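Local coordinates for protein agmatinase (Deinococcus radiodurans, PDB 1WOG) that probably hydrolyses agmatine to putrescine and urea, using two manganese ions held in each subunit of a hexameric arginase-family enzyme, at residues V228-F233 against L270-L275; D147-R152 against N159-R164; V36-A41 against H121-P126. All blocks are in the same frame, centred on the assembly; numbering follows the deposited sequence.

Contact 1. Residues V228-F233 against L270-L275. With MN (manganese (II) ion), chain H; MN (manganese (II) ion), chain G; 16D (hexane-1,6-diamine), chain I.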
# COMPACT_ATOMS: atom_id res chain seq x y z
N VAL A 228 -13.99 0.99 24.48
CA VAL A 228 -14.33 0.82 23.07
C VAL A 228 -13.24 0.11 22.28
O VAL A 228 -12.16 0.65 22.05
CB VAL A 228 -14.62 2.19 22.40
CG1 VAL A 228 -15.05 1.99 20.95
CG2 VAL A 228 -15.70 2.93 23.19
N ASP A 229 -13.54 -1.13 21.88
CA ASP A 229 -12.63 -1.93 21.06
C ASP A 229 -13.15 -1.65 19.65
O ASP A 229 -14.30 -1.97 19.35
CB ASP A 229 -12.79 -3.41 21.39
CG ASP A 229 -11.90 -4.30 20.54
OD1 ASP A 229 -11.61 -3.93 19.38
OD2 ASP A 229 -11.51 -5.38 21.02
N VAL A 230 -12.33 -1.06 18.80
CA VAL A 230 -12.78 -0.72 17.45
C VAL A 230 -13.31 -1.90 16.64
O VAL A 230 -14.09 -1.70 15.70
CB VAL A 230 -11.67 -0.00 16.63
CG1 VAL A 230 -11.09 1.15 17.43
CG2 VAL A 230 -10.57 -0.98 16.24
N ASP A 231 -12.90 -3.13 16.97
CA ASP A 231 -13.41 -4.25 16.18
C ASP A 231 -14.88 -4.56 16.48
O ASP A 231 -15.47 -5.47 15.88
CB ASP A 231 -12.52 -5.52 16.30
CG ASP A 231 -12.49 -6.14 17.69
OD1 ASP A 231 -13.50 -6.09 18.41
OD2 ASP A 231 -11.44 -6.71 18.03
N GLY A 232 -15.47 -3.79 17.39
CA GLY A 232 -16.88 -3.96 17.68
C GLY A 232 -17.62 -3.40 16.46
O GLY A 232 -18.73 -3.82 16.13
N PHE A 233 -16.97 -2.46 15.78
CA PHE A 233 -17.55 -1.85 14.59
C PHE A 233 -17.35 -2.75 13.39
O PHE A 233 -16.39 -3.51 13.33
CB PHE A 233 -16.91 -0.48 14.31
CG PHE A 233 -17.28 0.57 15.32
CD1 PHE A 233 -16.45 0.82 16.41
CD2 PHE A 233 -18.49 1.25 15.22
CE1 PHE A 233 -16.82 1.75 17.38
CE2 PHE A 233 -18.86 2.18 16.19
CZ PHE A 233 -18.03 2.43 17.28
N LEU A 270 -12.82 6.61 29.70
CA LEU A 270 -13.03 5.86 28.46
C LEU A 270 -11.71 5.48 27.82
O LEU A 270 -10.74 6.23 27.89
CB LEU A 270 -13.85 6.71 27.48
CG LEU A 270 -14.00 6.24 26.02
CD1 LEU A 270 -15.25 6.85 25.41
CD2 LEU A 270 -12.77 6.64 25.21
N ASP A 271 -11.67 4.29 27.22
CA ASP A 271 -10.49 3.88 26.49
C ASP A 271 -10.91 3.47 25.09
O ASP A 271 -12.05 3.08 24.85
CB ASP A 271 -9.67 2.78 27.21
CG ASP A 271 -10.36 1.43 27.30
OD1 ASP A 271 -11.05 0.99 26.35
OD2 ASP A 271 -10.17 0.76 28.34
N LEU A 272 -9.98 3.64 24.16
CA LEU A 272 -10.19 3.34 22.74
C LEU A 272 -9.03 2.43 22.41
O LEU A 272 -7.87 2.87 22.36
CB LEU A 272 -10.10 4.64 21.94
CG LEU A 272 -10.57 4.68 20.48
CD1 LEU A 272 -9.74 3.75 19.60
CD2 LEU A 272 -12.03 4.28 20.45
N VAL A 273 -9.33 1.16 22.17
CA VAL A 273 -8.30 0.16 21.90
C VAL A 273 -8.45 -0.63 20.60
O VAL A 273 -9.47 -0.56 19.92
CB VAL A 273 -8.24 -0.87 23.06
CG1 VAL A 273 -7.98 -0.16 24.38
CG2 VAL A 273 -9.55 -1.65 23.13
N GLU A 274 -7.39 -1.37 20.29
CA GLU A 274 -7.28 -2.24 19.11
C GLU A 274 -7.25 -1.58 17.73
O GLU A 274 -7.39 -2.25 16.71
CB GLU A 274 -8.38 -3.32 19.15
CG GLU A 274 -8.28 -4.31 20.34
CD GLU A 274 -7.05 -5.22 20.31
OE1 GLU A 274 -6.30 -5.22 19.31
OE2 GLU A 274 -6.83 -5.96 21.30
N LEU A 275 -7.06 -0.27 17.68
CA LEU A 275 -6.98 0.40 16.39
C LEU A 275 -5.58 0.05 15.84
O LEU A 275 -4.60 0.12 16.57
CB LEU A 275 -7.09 1.92 16.57
CG LEU A 275 -7.53 2.85 15.44
CD1 LEU A 275 -6.74 4.15 15.57
CD2 LEU A 275 -7.33 2.24 14.08
MN MN H . -12.28 -7.31 19.98
MN MN G . -11.44 -6.48 22.95
N1 16D I . -12.41 -13.07 24.41
C1 16D I . -11.37 -13.85 23.64
C2 16D I . -10.91 -13.07 22.39
C3 16D I . -10.66 -11.63 22.69
C4 16D I . -9.69 -10.98 21.79
C5 16D I . -9.56 -9.59 22.23
C6 16D I . -9.61 -8.52 21.46
N2 16D I . -9.37 -8.66 20.16
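Val273 N donates to Val228 O at 2.9 Å, one of three backbone bonds of this parallel pairing. On one side of it Val228 N gives its hydrogen to Asp271 O; on the other Val230 N reaches Val273 O, 3.1 Å and almost straight at 171°, although Val230 has already left the strand for a 3-10 turn. The metal ligands straddle the end of the strand: Asp229 is its last residue and Asp231 sits in the turn. Asp229 OD2 bridges the two manganese ions, and Asp231 clasps one of them with both OD1 and OD2. Asp231 N donates to Asp229 OD1, 2.8 Å, from the anti side, tilted well out of the carboxylate plane; this Asx turn leaves OD2 to the metals. The aliphatic part of Glu274 lies against the same carboxylate, CB 3.3 Å from Asp229 OD1, while its bent chain carries the acid end off to accept from His121 N.

On the sheet face of Val228 and Leu272 the side chains pack through apolar branches. Leu272 splits its own, CD2 touching Val228 CG1 and CD1 meeting Val230 CG1 at 3.6 Å, the latter two side chains crossing at about a right angle. Strands 223-229 and 266-273 belong to one beta-alpha-beta unit of the arginase sheet, linked through helix 251-264; Met289 of helix 284-302 and Leu55 of helix 51-59 cover the Leu272 face.

Contact 2. Residues D147-R152 against N159-R164. With MN (manganese (II) ion), chain G; 16D (hexane-1,6-diamine), chain I.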
# COMPACT_ATOMS: atom_id res chain seq x y z
N ASP A 147 -13.46 -11.01 25.89
CA ASP A 147 -12.25 -10.67 26.63
C ASP A 147 -12.37 -10.92 28.14
O ASP A 147 -11.93 -10.10 28.96
CB ASP A 147 -11.86 -9.20 26.39
CG ASP A 147 -11.46 -8.94 24.94
OD1 ASP A 147 -11.23 -9.92 24.20
OD2 ASP A 147 -11.37 -7.77 24.54
N PHE A 148 -12.96 -12.06 28.49
CA PHE A 148 -13.12 -12.43 29.90
C PHE A 148 -12.49 -13.80 30.14
O PHE A 148 -12.90 -14.55 31.04
CB PHE A 148 -14.61 -12.47 30.27
CG PHE A 148 -14.86 -12.32 31.74
CD1 PHE A 148 -14.52 -11.14 32.39
CD2 PHE A 148 -15.41 -13.36 32.48
CE1 PHE A 148 -14.72 -11.00 33.77
CE2 PHE A 148 -15.61 -13.23 33.85
CZ PHE A 148 -15.26 -12.05 34.50
N THR A 149 -11.47 -14.12 29.34
CA THR A 149 -10.77 -15.40 29.45
C THR A 149 -9.74 -15.40 30.58
O THR A 149 -9.09 -14.39 30.84
CB THR A 149 -10.08 -15.74 28.11
OG1 THR A 149 -11.07 -16.07 27.14
CG2 THR A 149 -9.11 -16.92 28.27
N ASP A 150 -9.59 -16.54 31.24
CA ASP A 150 -8.62 -16.66 32.32
C ASP A 150 -7.23 -16.78 31.70
O ASP A 150 -6.41 -15.87 31.84
CB ASP A 150 -8.94 -17.90 33.18
CG ASP A 150 -7.99 -18.06 34.35
OD1 ASP A 150 -7.13 -17.18 34.56
OD2 ASP A 150 -8.12 -19.07 35.07
N THR A 151 -6.96 -17.88 31.01
CA THR A 151 -5.66 -18.08 30.37
C THR A 151 -5.83 -18.40 28.89
O THR A 151 -6.77 -19.09 28.50
CB THR A 151 -4.87 -19.25 31.00
OG1 THR A 151 -4.69 -19.01 32.40
CG2 THR A 151 -3.51 -19.36 30.35
N ARG A 152 -4.91 -17.88 28.09
CA ARG A 152 -4.91 -18.08 26.64
C ARG A 152 -3.44 -18.14 26.21
O ARG A 152 -2.64 -17.29 26.62
CB ARG A 152 -5.59 -16.91 25.92
CG ARG A 152 -5.83 -17.13 24.43
CD ARG A 152 -5.89 -15.81 23.66
NE ARG A 152 -4.56 -15.26 23.40
CZ ARG A 152 -4.33 -14.02 22.99
NH1 ARG A 152 -3.08 -13.60 22.78
NH2 ARG A 152 -5.34 -13.18 22.80
N ASN A 159 -4.73 -10.00 25.37
CA ASN A 159 -5.84 -9.08 25.17
C ASN A 159 -7.19 -9.78 25.27
O ASN A 159 -8.24 -9.15 25.07
CB ASN A 159 -5.70 -8.34 23.82
CG ASN A 159 -5.71 -9.27 22.62
OD1 ASN A 159 -5.41 -10.46 22.75
ND2 ASN A 159 -6.05 -8.75 21.45
N SER A 160 -7.18 -11.07 25.59
CA SER A 160 -8.42 -11.82 25.76
C SER A 160 -8.81 -11.93 27.24
O SER A 160 -9.87 -12.46 27.57
CB SER A 160 -8.28 -13.25 25.20
OG SER A 160 -8.00 -13.25 23.81
N SER A 161 -7.95 -11.42 28.12
CA SER A 161 -8.19 -11.50 29.56
C SER A 161 -8.28 -10.20 30.38
O SER A 161 -8.48 -10.26 31.59
CB SER A 161 -7.07 -12.34 30.21
OG SER A 161 -6.91 -13.60 29.59
N PRO A 162 -8.19 -9.03 29.73
CA PRO A 162 -8.26 -7.81 30.55
C PRO A 162 -9.37 -7.65 31.58
O PRO A 162 -9.11 -7.21 32.70
CB PRO A 162 -8.25 -6.69 29.51
CG PRO A 162 -8.94 -7.31 28.34
CD PRO A 162 -8.33 -8.70 28.30
N PHE A 163 -10.60 -8.01 31.24
CA PHE A 163 -11.69 -7.84 32.20
C PHE A 163 -11.74 -8.93 33.26
O PHE A 163 -12.29 -8.72 34.34
CB PHE A 163 -13.02 -7.71 31.46
CG PHE A 163 -13.05 -6.53 30.54
CD1 PHE A 163 -12.99 -6.70 29.16
CD2 PHE A 163 -13.06 -5.23 31.06
CE1 PHE A 163 -12.92 -5.60 28.31
CE2 PHE A 163 -13.00 -4.13 30.21
CZ PHE A 163 -12.93 -4.31 28.84
N ARG A 164 -11.16 -10.08 32.95
CA ARG A 164 -11.10 -11.17 33.92
C ARG A 164 -10.07 -10.73 34.96
O ARG A 164 -10.30 -10.82 36.17
CB ARG A 164 -10.67 -12.47 33.25
CG ARG A 164 -10.82 -13.72 34.11
CD ARG A 164 -12.28 -13.96 34.48
NE ARG A 164 -12.48 -15.25 35.14
CZ ARG A 164 -12.69 -16.41 34.50
NH1 ARG A 164 -12.73 -16.45 33.17
NH2 ARG A 164 -12.84 -17.53 35.20
MN MN G . -11.44 -6.48 22.95
N1 16D I . -12.41 -13.07 24.41
C1 16D I . -11.37 -13.85 23.64
C2 16D I . -10.91 -13.07 22.39
C3 16D I . -10.66 -11.63 22.69
C4 16D I . -9.69 -10.98 21.79
C5 16D I . -9.56 -9.59 22.23
C6 16D I . -9.61 -8.52 21.46
N2 16D I . -9.37 -8.66 20.16
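Asp147 faces Asn159 and Ser160 beside the metal site. Its OD2 binds a manganese ion at 2.0 Å; the placement of OD1 beside the diamine is doubtful, the two being modelled too close. Behind the carboxylate, Asp147 O takes a long, weak bond from Phe163 N and lies at the edge of the Phe163 ring. Hexane-1,6-diamine passes along Ser160, its C2 3.2 Å from Ser160 OG.

Arg152 spans Asn159 and Ser160 with a single nitrogen: NH2 donates to Asn159 OD1 at 2.7 Å, nearly in line with the C=O, and to Ser160 OG at 2.8 Å. The guanidinium stands almost perpendicular to the amide, at 87°, and the chain bends at chi3 (79°), turning NH2 to both acceptors. Its NH1 bonds to Ala41 O and to Ser90 OG of a second subunit. A leucine here would probably leave Asn159 OD1 and Ser160 OG without their shared donor, the amide then held through ND2 by Glu274.

Residues 147-152 follow strand 137-142; the arginase fold gathers its metal ligands at the C-terminal ends of several strands of its parallel sheet, and the loop folds back against the start of helix 162-169. Thr149 N donates to Ser160 O, 2.9 Å, and Ser161 OG to Thr149 O, 2.6 Å, the hydroxyl standing above the carbonyl plane. Farther out, Arg164 CD sits over a face of the Phe148 ring, 3.6 Å from its centroid, with the guanidinium only 17° from the ring plane. Arg164 NH1 meets Phe148 O in the carbonyl plane and forms a salt bridge with Glu189.

Contact 3. Residues V36-A41 against H121-P126; sequences VPFDIA and HSVSYP. With MN (manganese (II) ion), chain G.
Val36 and Val123 meet tip to tip, CG1 against CG1 at 3.6 Å, in the tightly packed part of this contact. Val123 CG1 also lies 3.9 Å from Phe38 CB, so one methyl plugs the angle between the two residues that flank Pro37. The inverse gamma turn centred on that proline goes with the kink that sets Val36 and Phe38 on the Val123 side, while Pro37 points away and packs on Tyr9 of a third subunit.

Strands 31-36 and 114-118 are neighbours in the parallel sheet of the arginase fold; 36-41 runs from the end of the first into a loop, and 121-126 is the 3-10 segment and helix start that follow the second. The latter supplies His121, whose ND1 binds a manganese ion 2.0 Å away on the side turned from this contact.

At the other end Ser122 meets Phe38 and Ala41. Its OG, placed between the backbone N and the carbonyl carbon (chi1 81°), touches Phe38 CE2 and Ala41 CB, each at 3.4 Å, and has its hydrogen-bond partner in Asp120. The loose side lies at the subunit boundary: Ile40 is partly exposed and packs on Ile40 of a second subunit, and Ala41 reaches Leu91 of that same neighbour.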
# COMPACT_ATOMS: atom_id res chain seq x y z
N VAL A 36 -1.21 4.67 25.53
CA VAL A 36 -0.58 3.44 25.98
C VAL A 36 -0.27 2.63 24.72
O VAL A 36 -1.04 1.76 24.32
CB VAL A 36 -1.51 2.62 26.89
CG1 VAL A 36 -0.74 1.45 27.51
CG2 VAL A 36 -2.10 3.51 27.97
N PRO A 37 0.87 2.94 24.07
CA PRO A 37 1.32 2.29 22.84
C PRO A 37 1.87 0.89 23.09
O PRO A 37 3.04 0.61 22.82
CB PRO A 37 2.36 3.26 22.30
CG PRO A 37 2.99 3.79 23.54
CD PRO A 37 1.80 4.02 24.46
N PHE A 38 1.00 0.02 23.58
CA PHE A 38 1.34 -1.35 23.93
C PHE A 38 0.51 -2.32 23.08
O PHE A 38 -0.72 -2.28 23.12
CB PHE A 38 1.03 -1.54 25.42
CG PHE A 38 1.36 -2.91 25.96
CD1 PHE A 38 2.55 -3.12 26.65
CD2 PHE A 38 0.47 -3.96 25.83
CE1 PHE A 38 2.85 -4.37 27.20
CE2 PHE A 38 0.75 -5.21 26.37
CZ PHE A 38 1.94 -5.41 27.06
N ASP A 39 1.17 -3.19 22.32
CA ASP A 39 0.43 -4.16 21.50
C ASP A 39 1.06 -5.54 21.45
O ASP A 39 0.75 -6.33 20.55
CB ASP A 39 0.23 -3.63 20.06
CG ASP A 39 1.53 -3.59 19.25
OD1 ASP A 39 2.56 -4.14 19.70
OD2 ASP A 39 1.51 -3.01 18.14
N ILE A 40 1.92 -5.86 22.41
CA ILE A 40 2.56 -7.17 22.38
C ILE A 40 1.73 -8.28 23.00
O ILE A 40 2.17 -9.43 23.05
CB ILE A 40 3.95 -7.13 23.07
CG1 ILE A 40 3.82 -6.67 24.52
CG2 ILE A 40 4.89 -6.23 22.28
CD1 ILE A 40 5.11 -6.81 25.33
N ALA A 41 0.52 -7.96 23.45
CA ALA A 41 -0.34 -8.97 24.06
C ALA A 41 -1.37 -9.55 23.11
O ALA A 41 -2.01 -10.55 23.43
CB ALA A 41 -1.03 -8.38 25.30
N HIS A 121 -6.24 -4.47 23.65
CA HIS A 121 -7.19 -4.47 24.76
C HIS A 121 -6.65 -4.86 26.12
O HIS A 121 -7.29 -4.60 27.15
CB HIS A 121 -8.41 -5.34 24.41
CG HIS A 121 -9.71 -4.76 24.88
ND1 HIS A 121 -10.92 -5.06 24.29
CD2 HIS A 121 -9.98 -3.87 25.87
CE1 HIS A 121 -11.88 -4.37 24.89
NE2 HIS A 121 -11.33 -3.64 25.85
N SER A 122 -5.47 -5.47 26.16
CA SER A 122 -4.90 -5.87 27.44
C SER A 122 -4.64 -4.65 28.33
O SER A 122 -4.59 -4.78 29.56
CB SER A 122 -3.60 -6.66 27.25
OG SER A 122 -2.50 -5.80 27.02
N VAL A 123 -4.49 -3.47 27.73
CA VAL A 123 -4.23 -2.26 28.51
C VAL A 123 -5.39 -1.85 29.41
O VAL A 123 -5.19 -1.08 30.36
CB VAL A 123 -3.86 -1.05 27.60
CG1 VAL A 123 -2.71 -1.43 26.66
CG2 VAL A 123 -5.08 -0.58 26.83
N SER A 124 -6.60 -2.33 29.14
CA SER A 124 -7.75 -1.97 29.96
C SER A 124 -7.61 -2.49 31.38
O SER A 124 -8.17 -1.92 32.31
CB SER A 124 -9.05 -2.49 29.34
OG SER A 124 -9.33 -1.83 28.11
N TYR A 125 -6.85 -3.57 31.56
CA TYR A 125 -6.66 -4.11 32.90
C TYR A 125 -5.89 -3.13 33.79
O TYR A 125 -6.43 -2.69 34.81
CB TYR A 125 -5.95 -5.48 32.83
CG TYR A 125 -5.38 -5.95 34.15
CD1 TYR A 125 -6.12 -5.84 35.33
CD2 TYR A 125 -4.09 -6.48 34.22
CE1 TYR A 125 -5.58 -6.26 36.55
CE2 TYR A 125 -3.55 -6.90 35.43
CZ TYR A 125 -4.29 -6.78 36.60
OH TYR A 125 -3.75 -7.16 37.80
N PRO A 126 -4.65 -2.77 33.43
CA PRO A 126 -3.93 -1.82 34.30
C PRO A 126 -4.60 -0.45 34.37
O PRO A 126 -4.45 0.28 35.35
CB PRO A 126 -2.53 -1.77 33.69
CG PRO A 126 -2.76 -2.13 32.24
CD PRO A 126 -3.78 -3.23 32.33
MN MN G . -11.44 -6.48 22.95

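All three contacts send a ligand to the same manganese ion: Asp229 from contact 1, Asp147 from contact 2 and His121 from contact 3, with Asp143 completing the protein ligands. Asp147 OD2 and His121 ND1 are 2.8 Å apart there. Glu274 of contact 1 ties the others in, its OE2 lying 2.9 Å from Asn159 ND2 and 2.8 Å from His121 N, both probable hydrogen bonds. Asp271 OD2 similarly approaches Ser124 OG at 2.7 Å. The diamine lies along contact 2 and brings its N2 end up to contact 1, the centres of the two being about 16 Å apart, whereas the side chain of Ser122 in contact 3 stays about 8 Å from it between nearest atoms.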